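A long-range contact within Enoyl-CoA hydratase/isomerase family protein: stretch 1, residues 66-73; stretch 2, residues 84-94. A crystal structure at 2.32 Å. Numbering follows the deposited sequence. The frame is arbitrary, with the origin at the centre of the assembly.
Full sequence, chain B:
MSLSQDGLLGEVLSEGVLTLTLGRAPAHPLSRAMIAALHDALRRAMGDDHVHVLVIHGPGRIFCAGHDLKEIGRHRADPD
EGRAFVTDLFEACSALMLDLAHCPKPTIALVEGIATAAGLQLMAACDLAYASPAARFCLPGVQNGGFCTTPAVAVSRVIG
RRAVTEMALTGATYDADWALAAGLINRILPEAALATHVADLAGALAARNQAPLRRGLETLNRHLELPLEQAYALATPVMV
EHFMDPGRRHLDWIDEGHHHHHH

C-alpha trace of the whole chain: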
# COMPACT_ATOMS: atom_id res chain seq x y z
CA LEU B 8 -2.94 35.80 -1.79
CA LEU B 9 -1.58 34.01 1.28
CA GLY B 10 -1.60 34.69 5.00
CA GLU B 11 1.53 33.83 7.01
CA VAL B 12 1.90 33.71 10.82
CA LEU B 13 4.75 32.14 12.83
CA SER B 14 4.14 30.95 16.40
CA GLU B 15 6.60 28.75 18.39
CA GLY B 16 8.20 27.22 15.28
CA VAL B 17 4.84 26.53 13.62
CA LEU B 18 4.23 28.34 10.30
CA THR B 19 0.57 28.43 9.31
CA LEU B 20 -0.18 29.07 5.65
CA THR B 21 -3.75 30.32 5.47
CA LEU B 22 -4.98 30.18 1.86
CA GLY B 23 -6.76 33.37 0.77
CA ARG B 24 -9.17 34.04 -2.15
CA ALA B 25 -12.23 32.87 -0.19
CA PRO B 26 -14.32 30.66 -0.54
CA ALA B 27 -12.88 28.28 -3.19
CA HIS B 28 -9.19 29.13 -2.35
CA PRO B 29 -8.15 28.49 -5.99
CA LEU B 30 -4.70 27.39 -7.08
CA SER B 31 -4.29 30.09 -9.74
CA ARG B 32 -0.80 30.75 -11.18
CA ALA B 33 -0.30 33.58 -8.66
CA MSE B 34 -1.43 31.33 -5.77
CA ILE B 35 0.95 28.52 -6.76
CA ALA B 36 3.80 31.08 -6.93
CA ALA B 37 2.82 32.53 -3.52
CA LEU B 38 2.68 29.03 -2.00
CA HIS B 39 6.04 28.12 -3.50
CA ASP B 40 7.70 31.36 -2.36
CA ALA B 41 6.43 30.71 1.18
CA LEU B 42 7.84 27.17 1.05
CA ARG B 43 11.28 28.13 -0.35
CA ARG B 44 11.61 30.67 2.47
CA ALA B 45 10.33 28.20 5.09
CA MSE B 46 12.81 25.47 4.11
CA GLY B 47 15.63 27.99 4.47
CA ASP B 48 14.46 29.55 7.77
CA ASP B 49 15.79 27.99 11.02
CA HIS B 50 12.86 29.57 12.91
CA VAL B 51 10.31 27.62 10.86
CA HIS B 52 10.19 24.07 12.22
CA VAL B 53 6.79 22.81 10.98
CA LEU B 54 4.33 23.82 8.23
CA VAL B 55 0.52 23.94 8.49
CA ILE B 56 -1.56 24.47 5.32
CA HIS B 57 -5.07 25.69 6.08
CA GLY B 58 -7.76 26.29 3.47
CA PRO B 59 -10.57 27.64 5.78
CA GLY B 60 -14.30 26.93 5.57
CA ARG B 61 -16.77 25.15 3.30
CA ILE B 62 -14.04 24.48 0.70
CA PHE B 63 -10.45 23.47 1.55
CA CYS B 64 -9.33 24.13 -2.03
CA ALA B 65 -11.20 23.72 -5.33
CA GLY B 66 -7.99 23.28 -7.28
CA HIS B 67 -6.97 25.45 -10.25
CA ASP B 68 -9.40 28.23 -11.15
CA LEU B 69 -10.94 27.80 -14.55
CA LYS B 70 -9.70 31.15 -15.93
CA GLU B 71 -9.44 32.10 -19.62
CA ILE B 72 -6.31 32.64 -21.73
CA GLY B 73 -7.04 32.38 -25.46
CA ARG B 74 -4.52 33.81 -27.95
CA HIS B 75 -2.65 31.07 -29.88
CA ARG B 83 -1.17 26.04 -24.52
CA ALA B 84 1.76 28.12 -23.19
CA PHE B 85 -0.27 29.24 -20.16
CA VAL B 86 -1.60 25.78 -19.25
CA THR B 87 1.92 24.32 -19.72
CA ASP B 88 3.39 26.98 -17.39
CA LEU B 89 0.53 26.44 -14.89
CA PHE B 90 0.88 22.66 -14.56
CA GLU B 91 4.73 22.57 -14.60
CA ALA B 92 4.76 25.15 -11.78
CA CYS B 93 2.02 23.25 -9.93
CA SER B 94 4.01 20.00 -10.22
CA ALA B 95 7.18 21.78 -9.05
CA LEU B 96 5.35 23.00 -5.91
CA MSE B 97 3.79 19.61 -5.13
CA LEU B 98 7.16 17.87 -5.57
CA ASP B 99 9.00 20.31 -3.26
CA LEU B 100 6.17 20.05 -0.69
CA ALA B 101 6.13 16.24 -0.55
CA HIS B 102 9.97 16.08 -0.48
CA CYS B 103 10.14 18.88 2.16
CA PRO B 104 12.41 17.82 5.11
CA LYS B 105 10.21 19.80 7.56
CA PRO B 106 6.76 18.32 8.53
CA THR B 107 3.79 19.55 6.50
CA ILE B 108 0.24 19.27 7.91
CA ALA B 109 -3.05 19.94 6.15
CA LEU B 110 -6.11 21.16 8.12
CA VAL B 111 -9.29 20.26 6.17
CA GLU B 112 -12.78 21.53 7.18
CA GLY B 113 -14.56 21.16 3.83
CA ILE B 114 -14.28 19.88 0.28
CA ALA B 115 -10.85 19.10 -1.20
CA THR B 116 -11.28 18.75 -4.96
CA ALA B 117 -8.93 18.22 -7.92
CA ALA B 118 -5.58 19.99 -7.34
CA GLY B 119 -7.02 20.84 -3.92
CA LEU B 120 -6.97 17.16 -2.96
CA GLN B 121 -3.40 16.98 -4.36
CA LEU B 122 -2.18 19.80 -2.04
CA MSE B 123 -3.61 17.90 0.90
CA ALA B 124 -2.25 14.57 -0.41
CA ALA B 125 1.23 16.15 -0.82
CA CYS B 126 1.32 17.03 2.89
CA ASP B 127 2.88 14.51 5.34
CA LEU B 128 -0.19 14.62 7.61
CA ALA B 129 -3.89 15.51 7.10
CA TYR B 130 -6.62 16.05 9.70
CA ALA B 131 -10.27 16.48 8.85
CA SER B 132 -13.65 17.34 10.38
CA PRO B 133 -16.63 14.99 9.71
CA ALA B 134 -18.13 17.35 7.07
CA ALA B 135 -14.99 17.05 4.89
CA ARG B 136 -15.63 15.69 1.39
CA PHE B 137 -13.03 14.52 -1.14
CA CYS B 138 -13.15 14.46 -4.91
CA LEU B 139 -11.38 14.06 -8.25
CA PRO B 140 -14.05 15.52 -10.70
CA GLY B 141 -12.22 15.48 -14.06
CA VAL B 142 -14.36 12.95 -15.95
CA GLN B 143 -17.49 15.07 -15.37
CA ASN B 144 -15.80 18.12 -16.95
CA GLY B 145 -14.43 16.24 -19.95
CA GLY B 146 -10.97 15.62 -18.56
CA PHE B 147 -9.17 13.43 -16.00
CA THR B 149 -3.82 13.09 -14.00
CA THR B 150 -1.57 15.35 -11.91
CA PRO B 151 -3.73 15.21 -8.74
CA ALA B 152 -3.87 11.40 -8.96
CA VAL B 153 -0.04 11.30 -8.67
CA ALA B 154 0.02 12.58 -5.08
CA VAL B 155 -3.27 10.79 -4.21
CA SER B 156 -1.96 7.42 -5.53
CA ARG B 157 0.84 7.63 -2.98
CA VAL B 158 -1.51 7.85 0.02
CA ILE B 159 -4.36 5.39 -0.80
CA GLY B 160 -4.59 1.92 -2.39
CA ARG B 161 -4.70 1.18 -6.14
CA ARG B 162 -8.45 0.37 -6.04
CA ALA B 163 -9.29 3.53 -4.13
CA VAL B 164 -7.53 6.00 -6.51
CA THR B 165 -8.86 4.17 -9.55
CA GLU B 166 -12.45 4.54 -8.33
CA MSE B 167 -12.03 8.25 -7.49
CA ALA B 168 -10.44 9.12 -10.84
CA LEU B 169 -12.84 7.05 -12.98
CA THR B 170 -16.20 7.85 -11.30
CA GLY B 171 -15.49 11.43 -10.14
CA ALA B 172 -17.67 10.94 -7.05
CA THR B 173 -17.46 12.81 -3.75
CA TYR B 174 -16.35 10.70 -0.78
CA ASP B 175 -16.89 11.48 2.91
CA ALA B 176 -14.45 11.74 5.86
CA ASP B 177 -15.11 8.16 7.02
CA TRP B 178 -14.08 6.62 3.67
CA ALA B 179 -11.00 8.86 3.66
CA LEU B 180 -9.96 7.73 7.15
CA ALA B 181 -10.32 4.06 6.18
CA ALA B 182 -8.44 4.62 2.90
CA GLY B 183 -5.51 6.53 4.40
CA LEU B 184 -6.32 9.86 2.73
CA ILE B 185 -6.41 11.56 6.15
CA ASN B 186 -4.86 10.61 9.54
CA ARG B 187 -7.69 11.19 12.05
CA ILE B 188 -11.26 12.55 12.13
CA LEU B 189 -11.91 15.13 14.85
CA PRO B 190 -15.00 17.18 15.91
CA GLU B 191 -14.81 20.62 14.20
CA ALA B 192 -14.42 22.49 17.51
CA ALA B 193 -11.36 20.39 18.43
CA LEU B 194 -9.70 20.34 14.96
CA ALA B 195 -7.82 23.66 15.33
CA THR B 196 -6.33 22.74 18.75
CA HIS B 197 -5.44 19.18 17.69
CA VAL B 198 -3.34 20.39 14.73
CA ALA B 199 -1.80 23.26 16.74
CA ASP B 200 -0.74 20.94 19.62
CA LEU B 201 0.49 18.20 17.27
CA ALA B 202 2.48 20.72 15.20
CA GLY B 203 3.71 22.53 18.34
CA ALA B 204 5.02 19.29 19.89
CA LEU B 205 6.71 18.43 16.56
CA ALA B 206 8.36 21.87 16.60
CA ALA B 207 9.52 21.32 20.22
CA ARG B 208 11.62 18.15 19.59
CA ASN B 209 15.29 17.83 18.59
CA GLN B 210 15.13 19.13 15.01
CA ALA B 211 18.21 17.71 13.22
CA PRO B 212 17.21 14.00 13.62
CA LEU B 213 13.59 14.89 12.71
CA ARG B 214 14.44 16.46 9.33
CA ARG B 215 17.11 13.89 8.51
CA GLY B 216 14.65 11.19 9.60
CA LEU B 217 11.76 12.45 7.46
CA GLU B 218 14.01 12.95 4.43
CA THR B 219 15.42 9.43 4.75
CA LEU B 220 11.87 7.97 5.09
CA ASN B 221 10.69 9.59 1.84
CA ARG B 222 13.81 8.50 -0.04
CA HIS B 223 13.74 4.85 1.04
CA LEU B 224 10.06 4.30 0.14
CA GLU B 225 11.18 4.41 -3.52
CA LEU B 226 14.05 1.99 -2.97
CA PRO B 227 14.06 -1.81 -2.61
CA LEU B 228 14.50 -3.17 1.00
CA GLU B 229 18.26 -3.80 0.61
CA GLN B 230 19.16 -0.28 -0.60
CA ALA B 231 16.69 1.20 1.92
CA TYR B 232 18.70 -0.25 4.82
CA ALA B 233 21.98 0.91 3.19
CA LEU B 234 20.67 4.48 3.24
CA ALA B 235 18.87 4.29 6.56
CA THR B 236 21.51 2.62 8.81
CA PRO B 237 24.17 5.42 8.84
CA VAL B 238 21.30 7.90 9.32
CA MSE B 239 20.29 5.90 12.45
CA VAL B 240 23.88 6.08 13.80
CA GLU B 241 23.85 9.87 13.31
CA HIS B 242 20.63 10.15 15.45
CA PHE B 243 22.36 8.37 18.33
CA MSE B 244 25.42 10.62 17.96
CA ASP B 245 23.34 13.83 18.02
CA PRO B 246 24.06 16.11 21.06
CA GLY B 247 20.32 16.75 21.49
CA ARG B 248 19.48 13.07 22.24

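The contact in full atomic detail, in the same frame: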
# COMPACT_ATOMS: atom_id res chain seq x y z
N GLY B 66 -8.98 23.63 -6.29
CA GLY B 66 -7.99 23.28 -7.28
C GLY B 66 -7.70 24.52 -8.10
O GLY B 66 -7.89 25.63 -7.61
N HIS B 67 -7.27 24.33 -9.35
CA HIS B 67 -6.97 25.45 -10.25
C HIS B 67 -8.26 26.18 -10.62
O HIS B 67 -9.32 25.55 -10.72
CB HIS B 67 -6.34 24.94 -11.56
CG HIS B 67 -5.11 24.10 -11.38
ND1 HIS B 67 -5.11 22.74 -11.60
CD2 HIS B 67 -3.85 24.42 -11.02
CE1 HIS B 67 -3.90 22.26 -11.40
NE2 HIS B 67 -3.11 23.26 -11.04
N ASP B 68 -8.20 27.51 -10.74
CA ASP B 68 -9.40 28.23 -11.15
C ASP B 68 -9.48 28.20 -12.66
O ASP B 68 -8.47 28.39 -13.36
CB ASP B 68 -9.52 29.66 -10.60
CG ASP B 68 -8.46 30.61 -11.11
OD1 ASP B 68 -7.32 30.17 -11.34
OD2 ASP B 68 -8.79 31.80 -11.26
N LEU B 69 -10.67 27.88 -13.14
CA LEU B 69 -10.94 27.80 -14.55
C LEU B 69 -11.04 29.23 -15.12
O LEU B 69 -12.12 29.82 -15.19
CB LEU B 69 -12.20 26.97 -14.77
CG LEU B 69 -12.24 25.66 -13.95
CD1 LEU B 69 -13.64 25.09 -13.95
CD2 LEU B 69 -11.22 24.62 -14.46
N LYS B 70 -9.86 29.80 -15.36
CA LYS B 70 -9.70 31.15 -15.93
C LYS B 70 -9.35 31.02 -17.41
O LYS B 70 -8.80 29.99 -17.84
CB LYS B 70 -8.64 31.97 -15.17
CG LYS B 70 -7.30 31.28 -14.93
CD LYS B 70 -6.27 32.28 -14.42
CE LYS B 70 -5.19 31.60 -13.58
NZ LYS B 70 -4.06 32.51 -13.28
N GLU B 71 -9.63 32.08 -18.17
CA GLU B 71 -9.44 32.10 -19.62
C GLU B 71 -8.30 32.87 -20.29
O GLU B 71 -8.27 34.10 -20.28
CB GLU B 71 -10.74 32.54 -20.27
CG GLU B 71 -10.96 31.99 -21.67
CD GLU B 71 -11.53 30.58 -21.65
OE1 GLU B 71 -12.27 30.26 -20.69
OE2 GLU B 71 -11.24 29.82 -22.60
N ILE B 72 -7.42 32.11 -20.95
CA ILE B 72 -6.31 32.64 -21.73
C ILE B 72 -6.53 32.02 -23.12
O ILE B 72 -6.48 30.79 -23.26
CB ILE B 72 -4.89 32.29 -21.13
CG1 ILE B 72 -4.61 33.15 -19.87
CG2 ILE B 72 -3.76 32.43 -22.24
CD1 ILE B 72 -3.30 33.95 -19.85
N GLY B 73 -6.81 32.86 -24.11
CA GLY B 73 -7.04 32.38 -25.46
C GLY B 73 -6.48 33.28 -26.55
O GLY B 73 -7.18 34.17 -27.04
N ALA B 84 0.65 27.55 -23.97
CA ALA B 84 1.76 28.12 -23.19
C ALA B 84 1.44 28.47 -21.74
O ALA B 84 2.29 28.33 -20.85
CB ALA B 84 2.35 29.33 -23.91
N PHE B 85 0.19 28.88 -21.50
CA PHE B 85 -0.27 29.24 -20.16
C PHE B 85 -0.57 27.99 -19.33
O PHE B 85 -0.24 27.95 -18.15
CB PHE B 85 -1.51 30.15 -20.23
CG PHE B 85 -2.17 30.38 -18.90
CD1 PHE B 85 -1.58 31.24 -17.95
CD2 PHE B 85 -3.34 29.67 -18.55
CE1 PHE B 85 -2.14 31.38 -16.66
CE2 PHE B 85 -3.90 29.80 -17.27
CZ PHE B 85 -3.30 30.65 -16.32
N VAL B 86 -1.26 27.02 -19.93
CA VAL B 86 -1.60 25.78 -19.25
C VAL B 86 -0.35 24.92 -18.97
O VAL B 86 -0.26 24.28 -17.93
CB VAL B 86 -2.77 25.05 -20.00
CG1 VAL B 86 -2.47 23.59 -20.32
CG2 VAL B 86 -4.05 25.18 -19.18
N THR B 87 0.65 25.04 -19.85
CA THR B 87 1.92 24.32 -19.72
C THR B 87 2.74 24.93 -18.58
O THR B 87 3.36 24.21 -17.81
CB THR B 87 2.70 24.35 -21.06
OG1 THR B 87 1.91 23.73 -22.09
CG2 THR B 87 4.02 23.58 -20.96
N ASP B 88 2.68 26.26 -18.45
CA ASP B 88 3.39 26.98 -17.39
C ASP B 88 2.71 26.71 -16.04
O ASP B 88 3.39 26.49 -15.04
CB ASP B 88 3.40 28.49 -17.70
CG ASP B 88 3.94 29.33 -16.56
OD1 ASP B 88 5.17 29.43 -16.41
OD2 ASP B 88 3.12 29.86 -15.79
N LEU B 89 1.38 26.68 -16.06
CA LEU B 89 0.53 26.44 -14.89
C LEU B 89 0.79 25.09 -14.24
O LEU B 89 1.15 25.03 -13.07
CB LEU B 89 -0.96 26.58 -15.26
CG LEU B 89 -2.08 26.34 -14.23
CD1 LEU B 89 -2.09 27.42 -13.16
CD2 LEU B 89 -3.42 26.30 -14.93
N PHE B 90 0.67 24.02 -15.03
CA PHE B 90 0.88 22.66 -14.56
C PHE B 90 2.32 22.30 -14.16
O PHE B 90 2.51 21.59 -13.17
CB PHE B 90 0.29 21.64 -15.55
CG PHE B 90 -1.20 21.78 -15.76
CD1 PHE B 90 -2.06 22.05 -14.68
CD2 PHE B 90 -1.74 21.68 -17.05
CE1 PHE B 90 -3.46 22.22 -14.89
CE2 PHE B 90 -3.13 21.84 -17.27
CZ PHE B 90 -3.99 22.12 -16.18
N GLU B 91 3.31 22.81 -14.91
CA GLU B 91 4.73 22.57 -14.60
C GLU B 91 5.13 23.24 -13.28
O GLU B 91 5.93 22.70 -12.51
CB GLU B 91 5.65 23.03 -15.74
CG GLU B 91 5.74 22.04 -16.91
CD GLU B 91 6.38 22.59 -18.19
OE1 GLU B 91 6.38 21.86 -19.20
OE2 GLU B 91 6.88 23.75 -18.21
N ALA B 92 4.51 24.40 -13.01
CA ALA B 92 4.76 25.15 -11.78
C ALA B 92 4.00 24.51 -10.63
O ALA B 92 4.48 24.53 -9.49
CB ALA B 92 4.35 26.58 -11.94
N CYS B 93 2.84 23.93 -10.94
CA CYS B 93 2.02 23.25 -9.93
C CYS B 93 2.71 21.97 -9.50
O CYS B 93 2.77 21.68 -8.31
CB CYS B 93 0.63 22.93 -10.46
SG CYS B 93 -0.39 22.06 -9.25
N SER B 94 3.29 21.25 -10.47
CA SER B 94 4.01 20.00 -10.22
C SER B 94 5.30 20.26 -9.44
O SER B 94 5.65 19.48 -8.56
CB SER B 94 4.34 19.29 -11.52
OG SER B 94 3.18 18.74 -12.11

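An irregular segment lies along a helix here, and the two backbones never come close enough to bond to each other. Residues 84-94 form a helix that runs on past the stretch, held by regular i to i+4 bonds such as Leu-89 N to Phe-85 O and Cys-93 N to Leu-89 O, both 2.9 Å. Residues 66-73 follow neither helix nor strand geometry; their one internal backbone bond, from Lys-70 N to Asp-68 O at 2.8 Å, is weak. The chains run in opposite senses, so that the start of the loop lies beside the later part of the helix and its end beside the beginning: the CA atoms of His-67 and Leu-89 are 8.9 Å apart, those of Ile-72 and Phe-85 7.1 Å. Such gaps leave the joining to side chains, and no clear hydrogen bond crosses between the stretches. About 374 Å² is buried in total, both sides summed.

The helix meets the loop through Phe-85, Leu-89, Phe-90 and Cys-93. Phe-85, Leu-89 and Cys-93 are spaced four residues apart, a little more than one turn, so all three direct CA-to-CB toward the loop. Phe-90 starts sideways, but its ring end comes nearer.

His-67 anchors one end of the contact. Its CB points toward the helix, and with chi1 in the m well the imidazole reaches among three helix residues. Phe-90 presents its edge to one face of this ring: the centroids are 5.2 Å apart, the planes meet at 71°, and His-67 CE1 lies 3.5 Å from Phe-90 CE1. This arrangement sets the slightly positive C-H rim of one aromatic against the pi cloud of the other. Cys-93 sits instead at the edge of the imidazole, its SG 4.5 Å from the ring centroid and 3.5 Å from His-67 NE2; whether that last approach is a hydrogen bond remains open. Leu-89 adds a van der Waals touch, with its CD1 4.1 Å from His-67 CD2. One flat, polarizable side chain thus accommodates an aromatic edge, a thiol and a methyl group.

At the other end, Phe-85 takes the t rotamer and receives two loop side chains on different parts of its ring. Ile-72, whose CB points toward the helix, covers one face: its CG1 stands 4.0 Å from the ring centroid, only 16° off the normal, a well-placed CH-pi contact, while its CD1 reaches within 3.7 Å of Phe-85 CD1. Lys-70 leaves its backbone sideways, yet its extended chain brings CE to 3.5 Å from Phe-85 CZ, at the ring edge. CE is the closest atom of the lysine, but NZ lies nearly as near, 3.6 Å from Phe-85 CZ, so the end of the chain as a whole rests near the ring.

The loop pattern is equally instructive. His-67, Lys-70 and Ile-72 make the contacts, whereas Glu-71 turns away between two of them and Leu-69 stays out of reach. Gly-66 adopts backbone angles at which a CB would jam against the preceding carbonyl oxygen, so its own backbone calls for glycine.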